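Putative type VI secretion protein (Escherichia coli, PDB 6SKI) probably hydrolyses phospholipids as a type VI secretion effector toxin and binds the TTR domain of the VgrG spike. Local coordinates at residues 452-457 with 480-485; 304-309 with 472-477. All blocks are in the same frame, centred on the assembly; numbering follows the deposited sequence.

Contact 1: residues 452-457 with 480-485; sequences IFLADK and YIIGKY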
ATOM      1  N   ILE A 452      25.658  -3.835   4.032  1.00 51.33           N
ATOM      2  CA  ILE A 452      25.960  -3.825   2.604  1.00 51.33           C
ATOM      3  C   ILE A 452      26.009  -5.247   2.057  1.00 51.33           C
ATOM      4  O   ILE A 452      25.215  -5.619   1.186  1.00 51.33           O
ATOM      5  CB  ILE A 452      27.265  -3.058   2.323  1.00 51.33           C
ATOM      6  CG1 ILE A 452      26.979  -1.563   2.218  1.00 51.33           C
ATOM      7  CG2 ILE A 452      27.902  -3.529   1.033  1.00 51.33           C
ATOM      8  CD1 ILE A 452      28.213  -0.705   2.307  1.00 51.33           C
ATOM      9  N   PHE A 453      26.900  -6.080   2.600  1.00 52.86           N
ATOM     10  CA  PHE A 453      27.040  -7.435   2.080  1.00 52.86           C
ATOM     11  C   PHE A 453      25.746  -8.214   2.247  1.00 52.86           C
ATOM     12  O   PHE A 453      25.317  -8.918   1.325  1.00 52.86           O
ATOM     13  CB  PHE A 453      28.204  -8.146   2.773  1.00 52.86           C
ATOM     14  CG  PHE A 453      28.087  -9.647   2.789  1.00 52.86           C
ATOM     15  CD1 PHE A 453      28.535 -10.402   1.719  1.00 52.86           C
ATOM     16  CD2 PHE A 453      27.558 -10.305   3.890  1.00 52.86           C
ATOM     17  CE1 PHE A 453      28.436 -11.782   1.734  1.00 52.86           C
ATOM     18  CE2 PHE A 453      27.456 -11.684   3.907  1.00 52.86           C
ATOM     19  CZ  PHE A 453      27.896 -12.422   2.829  1.00 52.86           C
ATOM     20  N   LEU A 454      25.079  -8.049   3.391  1.00 51.21           N
ATOM     21  CA  LEU A 454      23.801  -8.713   3.597  1.00 51.21           C
ATOM     22  C   LEU A 454      22.804  -8.333   2.520  1.00 51.21           C
ATOM     23  O   LEU A 454      22.088  -9.203   2.010  1.00 51.21           O
ATOM     24  CB  LEU A 454      23.236  -8.361   4.969  1.00 51.21           C
ATOM     25  CG  LEU A 454      24.006  -8.924   6.153  1.00 51.21           C
ATOM     26  CD1 LEU A 454      23.421  -8.425   7.457  1.00 51.21           C
ATOM     27  CD2 LEU A 454      23.968 -10.426   6.082  1.00 51.21           C
ATOM     28  N   ALA A 455      22.791  -7.062   2.112  1.00 50.05           N
ATOM     29  CA  ALA A 455      21.882  -6.666   1.049  1.00 50.05           C
ATOM     30  C   ALA A 455      22.171  -7.454  -0.213  1.00 50.05           C
ATOM     31  O   ALA A 455      21.250  -7.989  -0.840  1.00 50.05           O
ATOM     32  CB  ALA A 455      21.998  -5.172   0.781  1.00 50.05           C
ATOM     33  N   ASP A 456      23.454  -7.587  -0.559  1.00 51.64           N
ATOM     34  CA  ASP A 456      23.816  -8.409  -1.702  1.00 51.64           C
ATOM     35  C   ASP A 456      23.224  -9.799  -1.560  1.00 51.64           C
ATOM     36  O   ASP A 456      22.542 -10.288  -2.469  1.00 51.64           O
ATOM     37  CB  ASP A 456      25.335  -8.482  -1.829  1.00 51.64           C
ATOM     38  CG  ASP A 456      25.938  -7.190  -2.324  1.00 51.64           C
ATOM     39  OD1 ASP A 456      25.176  -6.231  -2.559  1.00 51.64           O
ATOM     40  OD2 ASP A 456      27.176  -7.130  -2.472  1.00 51.64           O
ATOM     41  N   LYS A 457      23.390 -10.408  -0.383  1.00 51.23           N
ATOM     42  CA  LYS A 457      22.833 -11.735  -0.171  1.00 51.23           C
ATOM     43  C   LYS A 457      21.331 -11.715  -0.378  1.00 51.23           C
ATOM     44  O   LYS A 457      20.787 -12.552  -1.109  1.00 51.23           O
ATOM     45  CB  LYS A 457      23.184 -12.241   1.226  1.00 51.23           C
ATOM     46  CG  LYS A 457      22.674 -13.640   1.508  1.00 51.23           C
ATOM     47  CD  LYS A 457      23.498 -14.321   2.579  1.00 51.23           C
ATOM     48  CE  LYS A 457      22.874 -15.640   2.987  1.00 51.23           C
ATOM     49  NZ  LYS A 457      23.498 -16.183   4.220  1.00 51.23           N
ATOM     50  N   TYR A 480      21.055 -12.127  13.307  1.00 53.19           N
ATOM     51  CA  TYR A 480      21.240 -11.248  14.457  1.00 53.19           C
ATOM     52  C   TYR A 480      21.536  -9.822  14.006  1.00 53.19           C
ATOM     53  O   TYR A 480      20.898  -8.857  14.460  1.00 53.19           O
ATOM     54  CB  TYR A 480      22.380 -11.803  15.313  1.00 53.19           C
ATOM     55  CG  TYR A 480      22.703 -11.041  16.572  1.00 53.19           C
ATOM     56  CD1 TYR A 480      21.964 -11.225  17.728  1.00 53.19           C
ATOM     57  CD2 TYR A 480      23.768 -10.154  16.612  1.00 53.19           C
ATOM     58  CE1 TYR A 480      22.267 -10.538  18.881  1.00 53.19           C
ATOM     59  CE2 TYR A 480      24.076  -9.460  17.761  1.00 53.19           C
ATOM     60  CZ  TYR A 480      23.321  -9.657  18.893  1.00 53.19           C
ATOM     61  OH  TYR A 480      23.621  -8.970  20.045  1.00 53.19           O
ATOM     62  N   ILE A 481      22.489  -9.684  13.081  1.00 51.11           N
ATOM     63  CA  ILE A 481      22.801  -8.370  12.529  1.00 51.11           C
ATOM     64  C   ILE A 481      21.563  -7.751  11.893  1.00 51.11           C
ATOM     65  O   ILE A 481      21.341  -6.539  11.985  1.00 51.11           O
ATOM     66  CB  ILE A 481      23.962  -8.476  11.525  1.00 51.11           C
ATOM     67  CG1 ILE A 481      25.194  -9.070  12.205  1.00 51.11           C
ATOM     68  CG2 ILE A 481      24.278  -7.121  10.937  1.00 51.11           C
ATOM     69  CD1 ILE A 481      26.219  -9.603  11.239  1.00 51.11           C
ATOM     70  N   ILE A 482      20.728  -8.571  11.256  1.00 49.07           N
ATOM     71  CA  ILE A 482      19.476  -8.056  10.716  1.00 49.07           C
ATOM     72  C   ILE A 482      18.497  -7.755  11.843  1.00 49.07           C
ATOM     73  O   ILE A 482      17.684  -6.831  11.736  1.00 49.07           O
ATOM     74  CB  ILE A 482      18.882  -9.048   9.702  1.00 49.07           C
ATOM     75  CG1 ILE A 482      19.804  -9.192   8.494  1.00 49.07           C
ATOM     76  CG2 ILE A 482      17.513  -8.594   9.235  1.00 49.07           C
ATOM     77  CD1 ILE A 482      19.529 -10.424   7.676  1.00 49.07           C
ATOM     78  N   GLY A 483      18.577  -8.499  12.946  1.00 49.90           N
ATOM     79  CA  GLY A 483      17.740  -8.230  14.093  1.00 49.90           C
ATOM     80  C   GLY A 483      18.002  -6.889  14.723  1.00 49.90           C
ATOM     81  O   GLY A 483      17.137  -6.372  15.436  1.00 49.90           O
ATOM     82  N   LYS A 484      19.178  -6.308  14.476  1.00 49.20           N
ATOM     83  CA  LYS A 484      19.360  -4.908  14.855  1.00 49.20           C
ATOM     84  C   LYS A 484      18.370  -3.997  14.140  1.00 49.20           C
ATOM     85  O   LYS A 484      18.016  -2.938  14.667  1.00 49.20           O
ATOM     86  CB  LYS A 484      20.779  -4.429  14.554  1.00 49.20           C
ATOM     87  CG  LYS A 484      21.889  -5.326  15.034  1.00 49.20           C
ATOM     88  CD  LYS A 484      23.245  -4.717  14.723  1.00 49.20           C
ATOM     89  CE  LYS A 484      24.322  -5.261  15.649  1.00 49.20           C
ATOM     90  NZ  LYS A 484      24.158  -6.719  15.906  1.00 49.20           N
ATOM     91  N   TYR A 485      17.915  -4.382  12.949  1.00 47.41           N
ATOM     92  CA  TYR A 485      17.184  -3.488  12.065  1.00 47.41           C
ATOM     93  C   TYR A 485      15.713  -3.840  11.906  1.00 47.41           C
ATOM     94  O   TYR A 485      14.977  -3.072  11.281  1.00 47.41           O
ATOM     95  CB  TYR A 485      17.849  -3.464  10.685  1.00 47.41           C
ATOM     96  CG  TYR A 485      19.274  -2.974  10.707  1.00 47.41           C
ATOM     97  CD1 TYR A 485      20.314  -3.821  11.042  1.00 47.41           C
ATOM     98  CD2 TYR A 485      19.577  -1.667  10.375  1.00 47.41           C
ATOM     99  CE1 TYR A 485      21.612  -3.376  11.065  1.00 47.41           C
ATOM    100  CE2 TYR A 485      20.873  -1.213  10.397  1.00 47.41           C
ATOM    101  CZ  TYR A 485      21.887  -2.071  10.738  1.00 47.41           C
ATOM    102  OH  TYR A 485      23.184  -1.623  10.755  1.00 47.41           O
TER

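Contact 2: residues 304-309 with 472-477; sequences LALPGA and QAFTEE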
ATOM      1  N   LEU A 304       9.573 -13.838  -2.066  1.00 45.80           N
ATOM      2  CA  LEU A 304      10.735 -13.832  -1.191  1.00 45.80           C
ATOM      3  C   LEU A 304      10.305 -13.463   0.218  1.00 45.80           C
ATOM      4  O   LEU A 304       9.762 -12.380   0.442  1.00 45.80           O
ATOM      5  CB  LEU A 304      11.793 -12.850  -1.689  1.00 45.80           C
ATOM      6  CG  LEU A 304      13.065 -12.779  -0.850  1.00 45.80           C
ATOM      7  CD1 LEU A 304      13.799 -14.095  -0.882  1.00 45.80           C
ATOM      8  CD2 LEU A 304      13.951 -11.665  -1.350  1.00 45.80           C
ATOM      9  N   ALA A 305      10.552 -14.361   1.163  1.00 45.14           N
ATOM     10  CA  ALA A 305      10.355 -14.065   2.569  1.00 45.14           C
ATOM     11  C   ALA A 305      11.638 -13.464   3.118  1.00 45.14           C
ATOM     12  O   ALA A 305      12.701 -14.089   3.052  1.00 45.14           O
ATOM     13  CB  ALA A 305       9.976 -15.325   3.344  1.00 45.14           C
ATOM     14  N   LEU A 306      11.540 -12.253   3.656  1.00 44.99           N
ATOM     15  CA  LEU A 306      12.718 -11.526   4.086  1.00 44.99           C
ATOM     16  C   LEU A 306      12.572 -11.130   5.547  1.00 44.99           C
ATOM     17  O   LEU A 306      11.485 -10.731   5.978  1.00 44.99           O
ATOM     18  CB  LEU A 306      12.926 -10.276   3.222  1.00 44.99           C
ATOM     19  CG  LEU A 306      14.337 -10.000   2.708  1.00 44.99           C
ATOM     20  CD1 LEU A 306      14.988 -11.280   2.233  1.00 44.99           C
ATOM     21  CD2 LEU A 306      14.289  -8.986   1.584  1.00 44.99           C
ATOM     22  N   PRO A 307      13.641 -11.239   6.333  1.00 44.60           N
ATOM     23  CA  PRO A 307      13.548 -10.910   7.758  1.00 44.60           C
ATOM     24  C   PRO A 307      13.152  -9.458   7.971  1.00 44.60           C
ATOM     25  O   PRO A 307      13.677  -8.552   7.323  1.00 44.60           O
ATOM     26  CB  PRO A 307      14.964 -11.196   8.271  1.00 44.60           C
ATOM     27  CG  PRO A 307      15.810 -11.052   7.052  1.00 44.60           C
ATOM     28  CD  PRO A 307      14.990 -11.712   5.995  1.00 44.60           C
ATOM     29  N   GLY A 308      12.216  -9.248   8.875  1.00 45.14           N
ATOM     30  CA  GLY A 308      11.758  -7.909   9.187  1.00 45.14           C
ATOM     31  C   GLY A 308      10.276  -7.906   9.483  1.00 45.14           C
ATOM     32  O   GLY A 308       9.580  -8.904   9.333  1.00 45.14           O
ATOM     33  N   ALA A 309       9.801  -6.748   9.904  1.00 44.47           N
ATOM     34  CA  ALA A 309       8.397  -6.539  10.185  1.00 44.47           C
ATOM     35  C   ALA A 309       7.701  -6.054   8.915  1.00 44.47           C
ATOM     36  O   ALA A 309       8.269  -6.103   7.820  1.00 44.47           O
ATOM     37  CB  ALA A 309       8.245  -5.557  11.351  1.00 44.47           C
ATOM     38  N   GLN A 472      19.539 -18.969  -0.581  1.00 58.10           N
ATOM     39  CA  GLN A 472      20.476 -19.305   0.485  1.00 58.10           C
ATOM     40  C   GLN A 472      20.112 -18.460   1.695  1.00 58.10           C
ATOM     41  O   GLN A 472      20.307 -17.241   1.691  1.00 58.10           O
ATOM     42  CB  GLN A 472      21.913 -19.054   0.045  1.00 58.10           C
ATOM     43  CG  GLN A 472      22.380 -19.945  -1.092  1.00 58.10           C
ATOM     44  CD  GLN A 472      22.688 -21.353  -0.638  1.00 58.10           C
ATOM     45  OE1 GLN A 472      23.339 -21.558   0.384  1.00 58.10           O
ATOM     46  NE2 GLN A 472      22.219 -22.336  -1.397  1.00 58.10           N
ATOM     47  N   ALA A 473      19.583 -19.102   2.729  1.00 54.59           N
ATOM     48  CA  ALA A 473      19.022 -18.371   3.850  1.00 54.59           C
ATOM     49  C   ALA A 473      20.115 -17.648   4.627  1.00 54.59           C
ATOM     50  O   ALA A 473      21.297 -17.993   4.563  1.00 54.59           O
ATOM     51  CB  ALA A 473      18.256 -19.313   4.775  1.00 54.59           C
ATOM     52  N   PHE A 474      19.701 -16.627   5.367  1.00 52.38           N
ATOM     53  CA  PHE A 474      20.623 -15.882   6.207  1.00 52.38           C
ATOM     54  C   PHE A 474      21.017 -16.726   7.409  1.00 52.38           C
ATOM     55  O   PHE A 474      20.166 -17.336   8.062  1.00 52.38           O
ATOM     56  CB  PHE A 474      19.981 -14.577   6.674  1.00 52.38           C
ATOM     57  CG  PHE A 474      19.909 -13.517   5.615  1.00 52.38           C
ATOM     58  CD1 PHE A 474      21.058 -12.963   5.088  1.00 52.38           C
ATOM     59  CD2 PHE A 474      18.687 -13.067   5.156  1.00 52.38           C
ATOM     60  CE1 PHE A 474      20.987 -11.990   4.121  1.00 52.38           C
ATOM     61  CE2 PHE A 474      18.615 -12.094   4.190  1.00 52.38           C
ATOM     62  CZ  PHE A 474      19.765 -11.556   3.672  1.00 52.38           C
ATOM     63  N   THR A 475      22.314 -16.764   7.701  1.00 56.58           N
ATOM     64  CA  THR A 475      22.773 -17.490   8.871  1.00 56.58           C
ATOM     65  C   THR A 475      22.335 -16.760  10.139  1.00 56.58           C
ATOM     66  O   THR A 475      21.855 -15.625  10.104  1.00 56.58           O
ATOM     67  CB  THR A 475      24.291 -17.659   8.841  1.00 56.58           C
ATOM     68  OG1 THR A 475      24.916 -16.380   8.703  1.00 56.58           O
ATOM     69  CG2 THR A 475      24.700 -18.537   7.675  1.00 56.58           C
ATOM     70  N   GLU A 476      22.501 -17.433  11.280  1.00 58.03           N
ATOM     71  CA  GLU A 476      21.998 -16.874  12.530  1.00 58.03           C
ATOM     72  C   GLU A 476      22.790 -15.645  12.954  1.00 58.03           C
ATOM     73  O   GLU A 476      22.239 -14.731  13.573  1.00 58.03           O
ATOM     74  CB  GLU A 476      21.995 -17.940  13.621  1.00 58.03           C
ATOM     75  CG  GLU A 476      21.303 -19.213  13.182  1.00 58.03           C
ATOM     76  CD  GLU A 476      19.812 -19.184  13.458  1.00 58.03           C
ATOM     77  OE1 GLU A 476      19.037 -19.636  12.589  1.00 58.03           O
ATOM     78  OE2 GLU A 476      19.415 -18.706  14.541  1.00 58.03           O
ATOM     79  N   GLU A 477      24.084 -15.601  12.635  1.00 57.65           N
ATOM     80  CA  GLU A 477      24.843 -14.373  12.850  1.00 57.65           C
ATOM     81  C   GLU A 477      24.310 -13.254  11.969  1.00 57.65           C
ATOM     82  O   GLU A 477      24.115 -12.116  12.423  1.00 57.65           O
ATOM     83  CB  GLU A 477      26.325 -14.607  12.560  1.00 57.65           C
ATOM     84  CG  GLU A 477      26.927 -15.844  13.212  1.00 57.65           C
ATOM     85  CD  GLU A 477      26.635 -17.121  12.442  1.00 57.65           C
ATOM     86  OE1 GLU A 477      25.447 -17.477  12.299  1.00 57.65           O
ATOM     87  OE2 GLU A 477      27.597 -17.767  11.975  1.00 57.65           O
TER

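Contact 1: residues 452-457 with 480-485
L454 sends one methyl, CD1, across to the neighbouring helix, where it meets I481 and I482 together. CD1 lies 3.8 Å from the branch methyl CG2 of I481 and equally 3.8 Å from CG1 of I482, and these two partners flank it from directions roughly at right angles. One leucine methyl thus lies against two successive residues, with the side chains crossing obliquely and dispersion as the attraction. I481 offers its short branch because CG1 stands beside the backbone N (chi1 -58°), which leaves CG2 anti to that N and facing L454. I482 starts less directly: its CB is not aimed at the other helix, but CG1, beside the backbone N (chi1 -64°), comes up to the leucine methyl. Backbones stay well separated, with the CA atoms of L454 and I482 8.4 Å apart.

Further out, E478, on helix 476-483, touches L454 and F453 and forms a salt bridge with K457, while W416 of helix 416-431 packs on I482. Y485 N donates to I482 O at 2.7 Å, and the edge of the Y485 ring meets I481 O in the ring plane. The ring's far end is tethered, Y485 OH being hydrogen-bonded to E450 OE2 just before helix 452-466, another polar link between the two regions beside the aliphatic contact. The arrangement is a helix-helix interface between successive helices: the loop after helix 452-466 brings helix 476-483 back so that its I481 and I482 pack on the first turn of the earlier helix, with helix 416-431 as their neighbour.

Contact 2: residues 304-309 with 472-477
With chi1 at -75°, F474 holds CG beside its own backbone N and anti to its carbonyl carbon, and the ring is thereby carried onto P307 and L306. One side of the phenyl, CD2 and CE2, does the touching. P307 presents two ring carbons to it: both CG and CD of P307 stand 4.0 Å from F474 CD2, and the two side chains cross at about a right angle. L306 approaches differently, reaching the ring at its edge and close to its plane, with CD1 4.2 Å from F474 CE2. Its CB is not directed at the phenylalanine; the end of the side chain, placed by chi1 -134° and chi2 42°, brings the methyl nearer.

L306 closes strand 303-306, which pairs in parallel with strand 278-284 in the central sheet of what is, by family, an alpha/beta-hydrolase catalytic domain. Backbone bonds link L306 to T283 of that strand and to M285 just beyond it. P307 and G308 then leave the sheet toward H310, the probable histidine of a Ser-His-Asp triad with S197 and D245.

W416 lies against both L306 and P307, and L479 of helix 476-483 against both P307 and F474. On the other segment, T475 stands at the N-cap position of that helix, and E478 OE1 accepts from T475 N, as in one half of a capping box, right after F474.

In the fold
Contacts 1 and 2 have centres about 8 Å apart and share helix 476-483: its start follows F474, and it carries I481 and I482 further along. I482 reaches both, touching P307 and F474 as well as L454. K457 of helix 452-466 bridges them, NZ lying 2.9 Å from A473 O in a probable hydrogen bond and forming a salt bridge with E478. The ring of F474 also packs on helix 452-466, its CE1 3.7 Å from L454 O. Together the contacts seat a helical pair over the end of strand 303-306, close in sequence to H310 of the probable catalytic triad, while W416 packs on residues of both.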